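Local coordinates for dTDP-4-dehydrorhamnose 3,5-epimerase (Sulfolobus tokodaii, PDB 2B9U) that catalyses the epimerisation of dTDP-4-dehydro-6-deoxy-glucose at C3' and C5', giving dTDP-4-dehydro-rhamnose for dTDP-L-rhamnose synthesis, and works as a homodimer, at the interface of chains A and B. Residues are numbered along the deposited sequence; one frame, centred on the assembly and turned at random. Chains: chain A/B, hypothetical dTDP-4-dehydrorhamnose 3,5-epimerase.

Contact 1: the interface of chains A and B. Residues chain A 29, 31-32; chain B 45-48, 136-137.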
# COMPACT_ATOMS: atom_id res chain seq x y z
N GLU A 29 -1.76 11.09 -0.99
CA GLU A 29 -1.48 10.44 0.27
C GLU A 29 -2.63 9.50 0.58
O GLU A 29 -3.79 9.91 0.68
CB GLU A 29 -1.27 11.48 1.40
CG GLU A 29 -0.16 12.47 1.06
CD GLU A 29 0.05 13.57 2.11
OE1 GLU A 29 -0.94 14.14 2.61
OE2 GLU A 29 1.22 13.87 2.41
N PHE A 31 -2.54 7.05 3.31
CA PHE A 31 -2.67 6.89 4.74
C PHE A 31 -1.59 7.72 5.42
O PHE A 31 -0.47 7.81 4.91
CB PHE A 31 -2.53 5.40 5.09
CG PHE A 31 -2.01 5.14 6.47
CD1 PHE A 31 -2.86 5.15 7.56
CD2 PHE A 31 -0.66 4.89 6.68
CE1 PHE A 31 -2.39 4.92 8.83
CE2 PHE A 31 -0.18 4.64 7.95
CZ PHE A 31 -1.05 4.67 9.03
N LYS A 32 -1.94 8.36 6.54
CA LYS A 32 -0.98 9.11 7.38
C LYS A 32 -1.27 8.86 8.85
O LYS A 32 -2.39 9.10 9.32
CB LYS A 32 -1.03 10.62 7.14
CG LYS A 32 -0.66 11.08 5.74
CD LYS A 32 -0.85 12.57 5.58
CE LYS A 32 0.32 13.36 6.15
NZ LYS A 32 0.27 14.76 5.62
N ILE B 45 4.55 4.66 8.78
CA ILE B 45 3.69 5.73 9.29
C ILE B 45 3.00 6.60 8.22
O ILE B 45 2.22 7.52 8.55
CB ILE B 45 4.47 6.66 10.28
CG1 ILE B 45 5.87 6.98 9.75
CG2 ILE B 45 4.61 5.97 11.65
CD1 ILE B 45 5.91 8.02 8.62
N GLN B 46 3.32 6.34 6.95
CA GLN B 46 2.63 6.97 5.82
C GLN B 46 2.73 6.09 4.55
O GLN B 46 3.76 5.44 4.29
CB GLN B 46 3.17 8.39 5.57
CG GLN B 46 2.49 9.11 4.39
CD GLN B 46 2.79 10.60 4.30
OE1 GLN B 46 3.29 11.21 5.25
NE2 GLN B 46 2.47 11.21 3.15
N THR B 47 1.66 6.06 3.77
CA THR B 47 1.68 5.45 2.44
C THR B 47 1.13 6.43 1.43
O THR B 47 0.03 6.97 1.62
CB THR B 47 0.88 4.13 2.42
OG1 THR B 47 1.49 3.23 3.36
CG2 THR B 47 0.91 3.48 1.07
N ASN B 48 1.91 6.69 0.38
CA ASN B 48 1.47 7.48 -0.76
C ASN B 48 1.32 6.64 -2.01
O ASN B 48 1.75 5.48 -2.06
CB ASN B 48 2.45 8.62 -1.05
CG ASN B 48 2.54 9.64 0.09
OD1 ASN B 48 1.62 9.77 0.90
ND2 ASN B 48 3.63 10.35 0.14
N GLU B 136 6.50 11.52 8.72
CA GLU B 136 5.50 11.89 7.75
C GLU B 136 6.00 13.08 6.93
O GLU B 136 6.99 13.71 7.28
CB GLU B 136 4.16 12.23 8.44
CG GLU B 136 3.51 11.04 9.17
CD GLU B 136 2.19 11.41 9.86
OE1 GLU B 136 1.48 12.31 9.37
OE2 GLU B 136 1.87 10.78 10.89
N TYR B 137 5.31 13.34 5.82
CA TYR B 137 5.46 14.53 5.00
C TYR B 137 5.69 15.80 5.81
O TYR B 137 4.94 16.10 6.75
CB TYR B 137 4.18 14.64 4.16
CG TYR B 137 4.00 15.85 3.28
CD1 TYR B 137 4.91 16.15 2.28
CD2 TYR B 137 2.86 16.66 3.41
CE1 TYR B 137 4.72 17.25 1.45
CE2 TYR B 137 2.67 17.76 2.59
CZ TYR B 137 3.60 18.05 1.61
OH TYR B 137 3.42 19.14 0.79
O HOH W 1 3.66 13.05 0.96
O HOH W 2 2.30 15.57 7.05
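A:Phe31 and B:Thr47 pair through their backbones where strand 25-32 of chain A runs antiparallel to strand 44-52 of chain B, joining the homodimer by a shared sheet. A:Phe31 N gives to B:Thr47 O at 3.1 Å, and B:Thr47 N returns a bond to A:Phe31 O at 3.0 Å. On one side of this pairing the side chains of A:Lys32 and B:Gln46 run alongside each other, pointing the same way, with CG of the lysine 3.8 Å from the amide carbon CD. A bend at chi3 (80°) turns the lysine towards A:Glu29, with which it forms a long salt bridge within its own chain. The carboxylate of A:Glu29 stands nearly perpendicular to the amide of B:Gln46, and the bond from NE2 to OE2 is weak. It also stands nearly upright against the ring of B:Tyr137, the residue predicted to stack on the substrate thymine. Behind this layer the B:Gln46 amide is fixed at both ends: OE1 accepts from the backbone N of B:Tyr137, while NE2 gives to a lone pair of B:Asn48 OD1 at 2.8 Å. Water 2 links the ammonium NZ of A:Lys32, 2.6 Å away, to the backbone O of B:Tyr137.

Contact 2: the interface of chains A and B. Residues chain A 26, 28, 30, 74, 76, 107; chain B 48-49, 127.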
# COMPACT_ATOMS: atom_id res chain seq x y z
N PHE A 26 -1.17 11.48 -11.57
CA PHE A 26 -1.72 12.01 -10.32
C PHE A 26 -1.01 11.49 -9.07
O PHE A 26 -0.31 10.49 -9.12
CB PHE A 26 -3.25 11.81 -10.20
CG PHE A 26 -3.70 10.36 -10.31
CD1 PHE A 26 -3.72 9.53 -9.18
CD2 PHE A 26 -4.13 9.84 -11.53
CE1 PHE A 26 -4.15 8.19 -9.27
CE2 PHE A 26 -4.57 8.51 -11.62
CZ PHE A 26 -4.58 7.70 -10.50
N LEU A 28 -1.52 11.03 -4.57
CA LEU A 28 -2.26 11.13 -3.32
C LEU A 28 -1.52 10.51 -2.16
O LEU A 28 -0.80 9.50 -2.31
CB LEU A 28 -3.64 10.46 -3.43
CG LEU A 28 -3.73 8.96 -3.74
CD1 LEU A 28 -4.91 8.41 -2.98
CD2 LEU A 28 -3.90 8.72 -5.27
N VAL A 30 -2.30 8.22 0.72
CA VAL A 30 -3.28 7.19 0.97
C VAL A 30 -3.59 7.09 2.48
O VAL A 30 -4.74 7.05 2.88
CB VAL A 30 -2.84 5.84 0.36
CG1 VAL A 30 -3.87 4.74 0.63
CG2 VAL A 30 -2.55 5.99 -1.14
N PHE A 74 -8.19 -0.66 0.15
CA PHE A 74 -7.88 0.37 -0.84
C PHE A 74 -7.76 -0.31 -2.21
O PHE A 74 -7.22 -1.43 -2.32
CB PHE A 74 -6.60 1.13 -0.40
CG PHE A 74 -6.07 2.12 -1.41
CD1 PHE A 74 -6.85 3.19 -1.85
CD2 PHE A 74 -4.78 1.99 -1.92
CE1 PHE A 74 -6.35 4.12 -2.77
CE2 PHE A 74 -4.27 2.91 -2.84
CZ PHE A 74 -5.06 3.97 -3.28
N PRO A 76 -6.39 0.61 -5.77
CA PRO A 76 -5.67 1.41 -6.78
C PRO A 76 -5.98 1.07 -8.25
O PRO A 76 -5.70 1.89 -9.12
CB PRO A 76 -4.19 1.16 -6.44
CG PRO A 76 -4.18 -0.11 -5.69
CD PRO A 76 -5.47 -0.19 -4.94
N HIS A 107 -10.76 6.31 -5.38
CA HIS A 107 -9.66 6.07 -4.45
C HIS A 107 -10.10 6.11 -2.98
O HIS A 107 -9.30 6.41 -2.10
CB HIS A 107 -8.48 7.04 -4.68
CG HIS A 107 -7.78 6.82 -5.98
ND1 HIS A 107 -6.96 5.73 -6.21
CD2 HIS A 107 -7.78 7.54 -7.12
CE1 HIS A 107 -6.49 5.79 -7.44
NE2 HIS A 107 -6.98 6.87 -8.02
N ASN B 48 1.91 6.69 0.38
CA ASN B 48 1.47 7.48 -0.76
C ASN B 48 1.32 6.64 -2.01
O ASN B 48 1.75 5.48 -2.06
CB ASN B 48 2.45 8.62 -1.05
CG ASN B 48 2.54 9.64 0.09
OD1 ASN B 48 1.62 9.77 0.90
ND2 ASN B 48 3.63 10.35 0.14
N MET B 49 0.75 7.25 -3.05
CA MET B 49 0.53 6.58 -4.33
C MET B 49 0.61 7.60 -5.45
O MET B 49 0.09 8.71 -5.33
CB MET B 49 -0.86 5.93 -4.35
CG MET B 49 -1.05 4.90 -5.46
SD MET B 49 -2.79 4.82 -6.00
CE MET B 49 -2.59 5.48 -7.65
N ILE B 127 1.66 2.64 -11.65
CA ILE B 127 1.25 2.97 -10.31
C ILE B 127 2.39 2.61 -9.35
O ILE B 127 2.90 1.47 -9.34
CB ILE B 127 -0.06 2.26 -9.91
CG1 ILE B 127 -1.20 2.78 -10.81
CG2 ILE B 127 -0.35 2.48 -8.41
CD1 ILE B 127 -2.47 1.94 -10.71
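B:Met49 reaches from strand 44-52 of chain B into chain A and buries 87 Å² there, the main insertion of this part of the dimer interface. Its backbone is clamped to A:Leu28 by a reciprocal antiparallel pair, B:Met49 N to A:Leu28 O at 2.8 Å and A:Leu28 N to B:Met49 O at 2.9 Å. The thioether leaves the strand towards the core of chain A because chi1 (-164°) sets CG opposite the backbone N. B:Met49 CB rests against the CG2 methyl of A:Val30, 3.6 Å away. Farther out, B:Met49 SD meets the rim of the A:Phe74 ring at CZ, also 3.6 Å, and lies near CB of A:Pro76. The chain then bends at chi3 (112°), carrying the terminal methyl B:Met49 CE to CE1 of A:Phe26 at 3.5 Å and, more loosely, to CE1 of the A:His107 imidazole. The A:Phe74 ring is itself held between A:Val30 CG1 over one face and A:Pro76 N over the other, which probably helps to fix the ring that the sulfur meets. A:Pro76 buries 31 Å², and its carbonyl O lies 3.6 Å from the CD1 methyl of B:Ile127, a second apolar group from chain B. The methionine thus inserts among strand 25-32, strand 70-75 and the loop residue A:His107 of chain A, whose fold is a flattened jelly-roll-like barrel, while B:Ile127 approaches from strand 126-133 of its own subunit.

Contact 3: the interface of chains A and B. Residues chain A 45-47, 136; chain B 29, 31-33.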
# COMPACT_ATOMS: atom_id res chain seq x y z
N ILE A 45 0.43 -2.89 10.71
CA ILE A 45 1.44 -3.87 11.07
C ILE A 45 1.79 -4.83 9.93
O ILE A 45 2.85 -5.48 9.96
CB ILE A 45 1.06 -4.64 12.38
CG1 ILE A 45 -0.34 -5.25 12.31
CG2 ILE A 45 1.07 -3.67 13.57
CD1 ILE A 45 -0.49 -6.52 11.51
N GLN A 46 0.92 -4.90 8.93
CA GLN A 46 1.06 -5.81 7.79
C GLN A 46 0.34 -5.19 6.62
O GLN A 46 -0.67 -4.53 6.81
CB GLN A 46 0.42 -7.17 8.13
CG GLN A 46 0.42 -8.15 6.99
CD GLN A 46 0.23 -9.57 7.43
OE1 GLN A 46 0.43 -9.91 8.60
NE2 GLN A 46 -0.13 -10.44 6.48
N THR A 47 0.88 -5.35 5.42
CA THR A 47 0.17 -4.94 4.19
C THR A 47 0.12 -6.11 3.22
O THR A 47 1.14 -6.76 2.93
CB THR A 47 0.79 -3.65 3.60
OG1 THR A 47 0.65 -2.60 4.55
CG2 THR A 47 0.10 -3.20 2.29
N GLU A 136 -0.85 -9.67 13.06
CA GLU A 136 -0.46 -10.25 11.79
C GLU A 136 -1.31 -11.47 11.42
O GLU A 136 -2.14 -11.93 12.20
CB GLU A 136 1.02 -10.62 11.82
CG GLU A 136 1.93 -9.43 11.95
CD GLU A 136 3.41 -9.79 11.92
OE1 GLU A 136 3.75 -10.95 11.54
OE2 GLU A 136 4.22 -8.92 12.29
N GLU B 29 1.64 -11.28 0.39
CA GLU B 29 1.87 -10.43 1.51
C GLU B 29 3.04 -9.50 1.13
O GLU B 29 4.11 -9.95 0.71
CB GLU B 29 2.09 -11.32 2.73
CG GLU B 29 3.10 -10.88 3.73
CD GLU B 29 3.63 -12.07 4.51
OE1 GLU B 29 2.88 -13.08 4.66
OE2 GLU B 29 4.79 -11.97 4.97
N PHE B 31 4.31 -6.39 3.01
CA PHE B 31 5.23 -6.30 4.15
C PHE B 31 4.61 -6.83 5.43
O PHE B 31 3.40 -6.74 5.62
CB PHE B 31 5.87 -4.90 4.32
CG PHE B 31 4.99 -3.90 5.03
CD1 PHE B 31 4.88 -3.91 6.41
CD2 PHE B 31 4.31 -2.92 4.30
CE1 PHE B 31 4.05 -3.00 7.08
CE2 PHE B 31 3.51 -1.99 4.95
CZ PHE B 31 3.37 -2.03 6.36
N LYS B 32 5.43 -7.43 6.27
CA LYS B 32 5.04 -7.88 7.59
C LYS B 32 6.00 -7.24 8.58
O LYS B 32 7.23 -7.29 8.39
CB LYS B 32 5.15 -9.39 7.69
CG LYS B 32 3.85 -10.15 7.59
CD LYS B 32 4.09 -11.61 7.97
CE LYS B 32 2.86 -12.45 7.80
NZ LYS B 32 3.21 -13.86 7.46
N SER B 33 5.44 -6.63 9.62
CA SER B 33 6.23 -5.93 10.63
C SER B 33 7.33 -6.81 11.26
O SER B 33 8.48 -6.37 11.35
CB SER B 33 5.30 -5.34 11.71
OG SER B 33 6.04 -4.81 12.80
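A:Thr47 and B:Phe31 meet obliquely, the threonine lying over the phenylalanine ring in an antiparallel join of strand 44-52 of chain A with strand 25-32 of chain B that helps to hold the homodimer together. The backbone N of A:Thr47 sits above the centre of the ring, 4.1 Å from its plane, and the CB of the threonine approaches B:Phe31 CE2 at 3.5 Å. At chi1 81° the ring stands between its own backbone N and carbonyl carbon, which folds it back beneath the partner strand. The same two residues are tied through their backbones, A:Thr47 N to B:Phe31 O at 2.9 Å and B:Phe31 N to A:Thr47 O at 3.2 Å. Next along the strands, A:Gln46 and B:Lys32 lie side by side and point the same way, the aliphatic CG of the lysine packing against the amide carbon CD at 3.7 Å. The lysine is extended beyond CG, and its ammonium is drawn to the carboxylate of B:Glu29 in a salt bridge within chain B, where NZ meets OE1 from above the carboxylate plane. A:Glu136 crosses the lysine chain obliquely, bringing OE1 to 3.6 Å from B:Lys32 CD; the opposite charges are not in contact, but their nearness may lend some electrostatic attraction. At the start of the helix that begins at B:Ser33, its backbone N gives a bond to A:Ile45 O at 2.9 Å.

Contacts 1 and 2 are consecutive stretches of one intersubunit strand pairing, strand 25-32 of chain A with strand 44-52 of chain B; their C-alpha centres lie about 11 Å apart and they share B:Asn48. Contact 3 uses the same two elements with the chains exchanged, about 16 Å from contact 1 and 18 Å from contact 2, and is thus largely the two-fold counterpart of contact 1, though their lysine and phenylalanine side chains adopt different torsions. Each subunit therefore pairs its strand 25-32 with strand 44-52 of the other, a reciprocal arrangement that fits the homodimer and places B:Tyr137, a predicted substrate-stacking residue, beside the partner chain.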